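Local structure of enoyl-CoA hydratase/isomerase (Mycobacterium avium, 3P5M) at residues A53-G58 with P94-V99; L110-D115 with A142-L147. The protein probably acts on coenzyme A thioesters as an enoyl-CoA hydratase or isomerase of the crotonase family, and is found as a six-chain assembly. All coordinates share one frame; numbering follows the deposited sequence.

Interaction 1: residues A53-G58 with P94-V99; sequences AVLLTG and PVIAGV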
ATOM      1  N   ALA B  53     -10.673 -19.323  26.465  1.00 15.64           N
ATOM      2  CA  ALA B  53     -10.029 -19.146  25.161  1.00 14.73           C
ATOM      3  C   ALA B  53      -9.044 -20.272  24.981  1.00 14.39           C
ATOM      4  O   ALA B  53      -8.520 -20.789  25.947  1.00 14.19           O
ATOM      5  CB  ALA B  53      -9.341 -17.781  25.026  1.00 13.87           C
ATOM      6  N   VAL B  54      -8.813 -20.660  23.731  1.00 14.39           N
ATOM      7  CA  VAL B  54      -7.859 -21.704  23.412  1.00 14.29           C
ATOM      8  C   VAL B  54      -6.720 -21.062  22.607  1.00 14.85           C
ATOM      9  O   VAL B  54      -6.984 -20.286  21.696  1.00 13.42           O
ATOM     10  CB  VAL B  54      -8.548 -22.817  22.591  1.00 14.36           C
ATOM     11  CG1 VAL B  54      -7.537 -23.823  22.103  1.00 14.83           C
ATOM     12  CG2 VAL B  54      -9.662 -23.510  23.438  1.00 14.68           C
ATOM     13  N   LEU B  55      -5.467 -21.373  22.972  1.00 15.06           N
ATOM     14  CA  LEU B  55      -4.303 -20.917  22.221  1.00 14.41           C
ATOM     15  C   LEU B  55      -3.705 -22.119  21.551  1.00 14.91           C
ATOM     16  O   LEU B  55      -3.455 -23.139  22.205  1.00 16.51           O
ATOM     17  CB  LEU B  55      -3.249 -20.286  23.144  1.00 14.96           C
ATOM     18  CG  LEU B  55      -1.870 -19.939  22.536  1.00 13.30           C
ATOM     19  CD1 LEU B  55      -1.933 -18.913  21.393  1.00 12.90           C
ATOM     20  CD2 LEU B  55      -0.879 -19.510  23.581  1.00 15.92           C
ATOM     21  N   LEU B  56      -3.479 -21.998  20.250  1.00 14.22           N
ATOM     22  CA  LEU B  56      -2.857 -23.026  19.441  1.00 14.23           C
ATOM     23  C   LEU B  56      -1.493 -22.575  18.941  1.00 13.60           C
ATOM     24  O   LEU B  56      -1.385 -21.578  18.250  1.00 12.97           O
ATOM     25  CB  LEU B  56      -3.747 -23.307  18.229  1.00 14.68           C
ATOM     26  CG  LEU B  56      -3.547 -24.599  17.473  1.00 17.02           C
ATOM     27  CD1 LEU B  56      -3.617 -25.755  18.465  1.00 18.46           C
ATOM     28  CD2 LEU B  56      -4.632 -24.744  16.373  1.00 17.63           C
ATOM     29  N   THR B  57      -0.447 -23.312  19.292  1.00 14.30           N
ATOM     30  CA  THR B  57       0.905 -22.968  18.863  1.00 15.39           C
ATOM     31  C   THR B  57       1.679 -24.242  18.533  1.00 15.88           C
ATOM     32  O   THR B  57       1.194 -25.356  18.772  1.00 17.07           O
ATOM     33  CB  THR B  57       1.746 -22.229  19.963  1.00 15.31           C
ATOM     34  OG1 THR B  57       1.833 -23.036  21.153  1.00 15.84           O
ATOM     35  CG2 THR B  57       1.198 -20.826  20.278  1.00 14.87           C
ATOM     36  N   GLY B  58       2.899 -24.061  18.045  1.00 14.31           N
ATOM     37  CA  GLY B  58       3.764 -25.172  17.749  1.00 15.53           C
ATOM     38  C   GLY B  58       5.134 -25.046  18.380  1.00 16.34           C
ATOM     39  O   GLY B  58       5.796 -23.984  18.267  1.00 15.57           O
ATOM     40  N   PRO B  94     -13.437 -18.656  21.768  1.00 11.10           N
ATOM     41  CA  PRO B  94     -12.431 -18.178  20.825  1.00 11.04           C
ATOM     42  C   PRO B  94     -11.160 -19.041  20.816  1.00 11.08           C
ATOM     43  O   PRO B  94     -10.699 -19.489  21.872  1.00 10.87           O
ATOM     44  CB  PRO B  94     -12.123 -16.750  21.311  1.00 11.20           C
ATOM     45  CG  PRO B  94     -12.623 -16.732  22.750  1.00 12.14           C
ATOM     46  CD  PRO B  94     -13.780 -17.640  22.785  1.00 10.34           C
ATOM     47  N   VAL B  95     -10.646 -19.301  19.612  1.00 10.48           N
ATOM     48  CA  VAL B  95      -9.453 -20.140  19.410  1.00 10.45           C
ATOM     49  C   VAL B  95      -8.459 -19.236  18.678  1.00 10.85           C
ATOM     50  O   VAL B  95      -8.791 -18.692  17.604  1.00  9.13           O
ATOM     51  CB  VAL B  95      -9.762 -21.382  18.523  1.00 10.42           C
ATOM     52  CG1 VAL B  95      -8.541 -22.269  18.346  1.00 10.07           C
ATOM     53  CG2 VAL B  95     -10.900 -22.232  19.144  1.00 12.04           C
ATOM     54  N   ILE B  96      -7.275 -19.059  19.271  1.00 11.16           N
ATOM     55  CA  ILE B  96      -6.235 -18.229  18.685  1.00 11.75           C
ATOM     56  C   ILE B  96      -5.044 -19.055  18.247  1.00 11.86           C
ATOM     57  O   ILE B  96      -4.484 -19.820  19.034  1.00 12.29           O
ATOM     58  CB  ILE B  96      -5.805 -17.096  19.672  1.00 12.98           C
ATOM     59  CG1 ILE B  96      -6.973 -16.162  19.898  1.00 11.21           C
ATOM     60  CG2 ILE B  96      -4.595 -16.298  19.166  1.00 12.85           C
ATOM     61  CD1 ILE B  96      -7.230 -15.983  21.301  1.00 15.93           C
ATOM     62  N   ALA B  97      -4.664 -18.901  16.976  1.00 11.03           N
ATOM     63  CA  ALA B  97      -3.419 -19.470  16.483  1.00 10.56           C
ATOM     64  C   ALA B  97      -2.270 -18.450  16.626  1.00 10.54           C
ATOM     65  O   ALA B  97      -2.340 -17.363  16.091  1.00  9.49           O
ATOM     66  CB  ALA B  97      -3.590 -19.938  15.018  1.00 10.15           C
ATOM     67  N   GLY B  98      -1.226 -18.789  17.381  1.00  9.67           N
ATOM     68  CA  GLY B  98      -0.019 -17.983  17.355  1.00 10.07           C
ATOM     69  C   GLY B  98       0.887 -18.707  16.390  1.00 10.33           C
ATOM     70  O   GLY B  98       1.350 -19.800  16.671  1.00 10.88           O
ATOM     71  N   VAL B  99       1.106 -18.133  15.226  1.00 10.45           N
ATOM     72  CA  VAL B  99       1.850 -18.817  14.163  1.00 10.90           C
ATOM     73  C   VAL B  99       3.252 -18.207  13.986  1.00 11.97           C
ATOM     74  O   VAL B  99       3.407 -17.041  13.573  1.00 10.42           O
ATOM     75  CB  VAL B  99       1.115 -18.743  12.816  1.00 11.16           C
ATOM     76  CG1 VAL B  99       1.912 -19.456  11.719  1.00 11.93           C
ATOM     77  CG2 VAL B  99      -0.277 -19.366  12.917  1.00 10.75           C
TER
HETATM   78  O   HOH W   1       3.537 -21.411  16.979  1.00 14.31           O
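Ala53 starts the pairing with its CB beside the ring of Pro94, 4.1 Å from CG, while its CA makes a CA-H...O contact with Pro94 O. That same oxygen accepts the N-H of Val54, N to O 2.9 Å. Val54 returns the exchange: its O takes the N-H of Ile96 with an N-H...O angle of 174°. Its side chain and that of Val95 stand side by side on one face of the sheet, CG1 to CG1 4.2 Å, each with CG1 anti to its backbone N. Leu55, with Ile96 on the other face, leans CD1 toward the neighbouring strand, 3.6 Å from Ile96 O, and also touches Val16 and Arg18 of strand 16-21 and Leu191 of helix 183-195. Leu56 uses both its N-H and carbonyl: its N donates to Ile96 O (2.7 Å) and its O accepts from Gly98 N (2.9 Å). Thr57 follows with CG2 3.8 Å from Gly98 O, a carbonyl linked by a water to Gly58 N. Ile96 bonds through its N-H and its O to Val54 and Leu56, the residues flanking its partner Leu55, the pattern of parallel strands; helix 74-90 connects the two in the beta-alpha-beta crossover of the crotonase fold.

Interaction 2: residues L110-D115 with A142-L147; sequences LALACD and ALLPLL
Leu112 meets Leu144 and Leu147 and gives the largest share of the buried surface, all of it through apolar groups. Its side chain reaches over from the last turn of helix 106-113, with CG anti to its own carbonyl carbon (chi1 -55°) and CD1 extended further by chi2 (-171°), so that CD1 meets both leucines. That methyl lies 3.6 Å from Leu144 CD2 and 3.9 Å from Leu147 CD1, and it meets both side chains at a slant. The CD1 of Leu147 also lies 4.0 Å from Leu112 CB, so one methyl of Leu147 touches both CB and CD1 of Leu112. Met173 and Ile174 add further cover to Leu112.

A second apolar meeting runs beside the first. Leu143 points at the helix end and sets its CD1 4.3 Å from Ala113 CB. In the crotonase fold helical segments of this kind surround the core sheet, and here the end of helix 106-113 packs on the helical segment 142-147.

Between Leu143 and the backbone the touch is of methyl on peptide: its CD1 lies 4.0 Å from Ala113 N. No hydrogen bond joins the two segments. Arg150 of the second subunit donates through NH2 to Leu112 O and packs on Leu143 and Leu147; Leu146 makes backbone hydrogen bonds to the same subunit.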
ATOM      1  N   LEU B 110      -5.168 -25.465   9.472  1.00  9.66           N
ATOM      2  CA  LEU B 110      -5.306 -25.432  10.937  1.00 10.18           C
ATOM      3  C   LEU B 110      -5.341 -23.994  11.509  1.00 10.05           C
ATOM      4  O   LEU B 110      -6.239 -23.626  12.304  1.00  9.93           O
ATOM      5  CB  LEU B 110      -4.119 -26.185  11.558  1.00  9.96           C
ATOM      6  CG  LEU B 110      -3.999 -26.413  13.061  1.00  9.87           C
ATOM      7  CD1 LEU B 110      -5.200 -27.167  13.568  1.00  8.69           C
ATOM      8  CD2 LEU B 110      -2.759 -27.283  13.242  1.00 13.83           C
ATOM      9  N   ALA B 111      -4.327 -23.217  11.149  1.00  9.63           N
ATOM     10  CA  ALA B 111      -4.208 -21.829  11.604  1.00  9.88           C
ATOM     11  C   ALA B 111      -5.458 -21.082  11.144  1.00 10.42           C
ATOM     12  O   ALA B 111      -6.105 -20.386  11.923  1.00 10.56           O
ATOM     13  CB  ALA B 111      -2.966 -21.192  11.005  1.00 10.08           C
ATOM     14  N   LEU B 112      -5.834 -21.264   9.886  1.00 10.79           N
ATOM     15  CA  LEU B 112      -6.948 -20.476   9.307  1.00 12.21           C
ATOM     16  C   LEU B 112      -8.346 -20.890   9.774  1.00 12.11           C
ATOM     17  O   LEU B 112      -9.308 -20.117   9.674  1.00 15.05           O
ATOM     18  CB  LEU B 112      -6.851 -20.443   7.781  1.00 11.99           C
ATOM     19  CG  LEU B 112      -5.528 -19.930   7.216  1.00 13.85           C
ATOM     20  CD1 LEU B 112      -5.622 -19.730   5.713  1.00 14.20           C
ATOM     21  CD2 LEU B 112      -5.107 -18.604   7.877  1.00 16.50           C
ATOM     22  N   ALA B 113      -8.479 -22.073  10.341  1.00 11.30           N
ATOM     23  CA  ALA B 113      -9.728 -22.443  10.998  1.00 10.29           C
ATOM     24  C   ALA B 113      -9.968 -21.629  12.292  1.00 10.12           C
ATOM     25  O   ALA B 113     -11.114 -21.456  12.729  1.00  8.71           O
ATOM     26  CB  ALA B 113      -9.744 -23.941  11.294  1.00 10.09           C
ATOM     27  N   CYS B 114      -8.899 -21.096  12.879  1.00  9.74           N
ATOM     28  CA  CYS B 114      -9.018 -20.374  14.147  1.00 10.57           C
ATOM     29  C   CYS B 114      -9.717 -19.026  13.979  1.00 10.42           C
ATOM     30  O   CYS B 114      -9.750 -18.459  12.889  1.00  8.51           O
ATOM     31  CB  CYS B 114      -7.641 -20.193  14.796  1.00 11.06           C
ATOM     32  SG  CYS B 114      -6.836 -21.766  15.115  1.00 11.27           S
ATOM     33  N   ASP B 115     -10.276 -18.523  15.065  1.00  9.59           N
ATOM     34  CA  ASP B 115     -10.932 -17.211  15.047  1.00 10.09           C
ATOM     35  C   ASP B 115     -10.017 -16.017  14.846  1.00  9.66           C
ATOM     36  O   ASP B 115     -10.387 -15.076  14.190  1.00 10.57           O
ATOM     37  CB  ASP B 115     -11.749 -17.052  16.310  1.00  9.91           C
ATOM     38  CG  ASP B 115     -12.671 -18.212  16.491  1.00 11.21           C
ATOM     39  OD1 ASP B 115     -13.560 -18.330  15.625  1.00 11.47           O
ATOM     40  OD2 ASP B 115     -12.479 -18.995  17.432  1.00 11.45           O
ATOM     41  N   ALA B 142     -12.486 -24.423   1.091  1.00 11.14           N
ATOM     42  CA  ALA B 142     -13.647 -23.622   1.516  1.00 10.76           C
ATOM     43  C   ALA B 142     -13.240 -22.476   2.412  1.00 10.42           C
ATOM     44  O   ALA B 142     -13.867 -21.419   2.345  1.00 11.09           O
ATOM     45  CB  ALA B 142     -14.675 -24.495   2.246  1.00 10.99           C
ATOM     46  N   LEU B 143     -12.202 -22.651   3.235  1.00  9.51           N
ATOM     47  CA  LEU B 143     -11.777 -21.577   4.156  1.00  8.99           C
ATOM     48  C   LEU B 143     -11.153 -20.400   3.422  1.00  8.30           C
ATOM     49  O   LEU B 143     -11.583 -19.270   3.578  1.00  8.21           O
ATOM     50  CB  LEU B 143     -10.764 -22.067   5.213  1.00  9.21           C
ATOM     51  CG  LEU B 143     -11.200 -23.155   6.214  1.00  9.38           C
ATOM     52  CD1 LEU B 143     -10.004 -23.690   6.979  1.00 12.37           C
ATOM     53  CD2 LEU B 143     -12.191 -22.538   7.181  1.00  8.11           C
ATOM     54  N   LEU B 144     -10.145 -20.676   2.618  1.00  7.99           N
ATOM     55  CA  LEU B 144      -9.408 -19.623   1.915  1.00  8.16           C
ATOM     56  C   LEU B 144     -10.224 -18.610   1.054  1.00  8.04           C
ATOM     57  O   LEU B 144     -10.005 -17.391   1.156  1.00  8.64           O
ATOM     58  CB  LEU B 144      -8.212 -20.247   1.166  1.00  8.09           C
ATOM     59  CG  LEU B 144      -6.958 -20.569   2.008  1.00  9.86           C
ATOM     60  CD1 LEU B 144      -6.001 -21.567   1.333  1.00 10.67           C
ATOM     61  CD2 LEU B 144      -6.193 -19.278   2.223  1.00  8.84           C
ATOM     62  N   PRO B 145     -11.178 -19.070   0.231  1.00  8.52           N
ATOM     63  CA  PRO B 145     -11.869 -18.046  -0.578  1.00  8.07           C
ATOM     64  C   PRO B 145     -12.648 -16.982   0.227  1.00  8.71           C
ATOM     65  O   PRO B 145     -12.771 -15.832  -0.225  1.00  8.65           O
ATOM     66  CB  PRO B 145     -12.845 -18.873  -1.429  1.00  8.14           C
ATOM     67  CG  PRO B 145     -12.212 -20.217  -1.568  1.00  9.12           C
ATOM     68  CD  PRO B 145     -11.563 -20.448  -0.181  1.00  9.57           C
ATOM     69  N   LEU B 146     -13.161 -17.354   1.401  1.00  9.11           N
ATOM     70  CA  LEU B 146     -13.878 -16.400   2.260  1.00 10.62           C
ATOM     71  C   LEU B 146     -12.888 -15.564   3.069  1.00 10.16           C
ATOM     72  O   LEU B 146     -13.279 -14.766   3.902  1.00 10.11           O
ATOM     73  CB  LEU B 146     -14.898 -17.145   3.175  1.00 11.40           C
ATOM     74  CG  LEU B 146     -16.243 -17.531   2.519  1.00 14.65           C
ATOM     75  CD1 LEU B 146     -17.020 -16.278   2.151  1.00 17.51           C
ATOM     76  CD2 LEU B 146     -16.050 -18.411   1.252  1.00 17.90           C
ATOM     77  N   LEU B 147     -11.595 -15.779   2.850  1.00  9.91           N
ATOM     78  CA  LEU B 147     -10.565 -14.963   3.509  1.00  9.18           C
ATOM     79  C   LEU B 147      -9.920 -14.002   2.520  1.00  9.98           C
ATOM     80  O   LEU B 147      -9.822 -12.790   2.802  1.00 10.78           O
ATOM     81  CB  LEU B 147      -9.504 -15.871   4.164  1.00  9.08           C
ATOM     82  CG  LEU B 147     -10.022 -16.730   5.321  1.00  9.59           C
ATOM     83  CD1 LEU B 147      -8.949 -17.659   5.865  1.00 10.86           C
ATOM     84  CD2 LEU B 147     -10.556 -15.849   6.438  1.00 12.87           C
TER

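How the interactions relate
The two contacts follow one another along the chain, and their centres lie about 14 Å apart. Interaction 1 belongs to the core sheet, whereas interaction 2 joins helical segments that reach a subunit boundary. They meet where 110-115 turns back toward the sheet: Asp115 OD2 is 2.9 Å from Val95 N, a probable hydrogen bond, and the same oxygen forms a salt bridge with Lys206, which would tend to keep the carboxylate ionised. Cys114 packs beside it, its SG 3.7 Å from Ala97 CB and its CB 3.4 Å from Val95 O. Ala111, Cys114 and Asp115 meet strand 95-99 and its start, while Leu112 and Ala113 meet the leucines of 142-147.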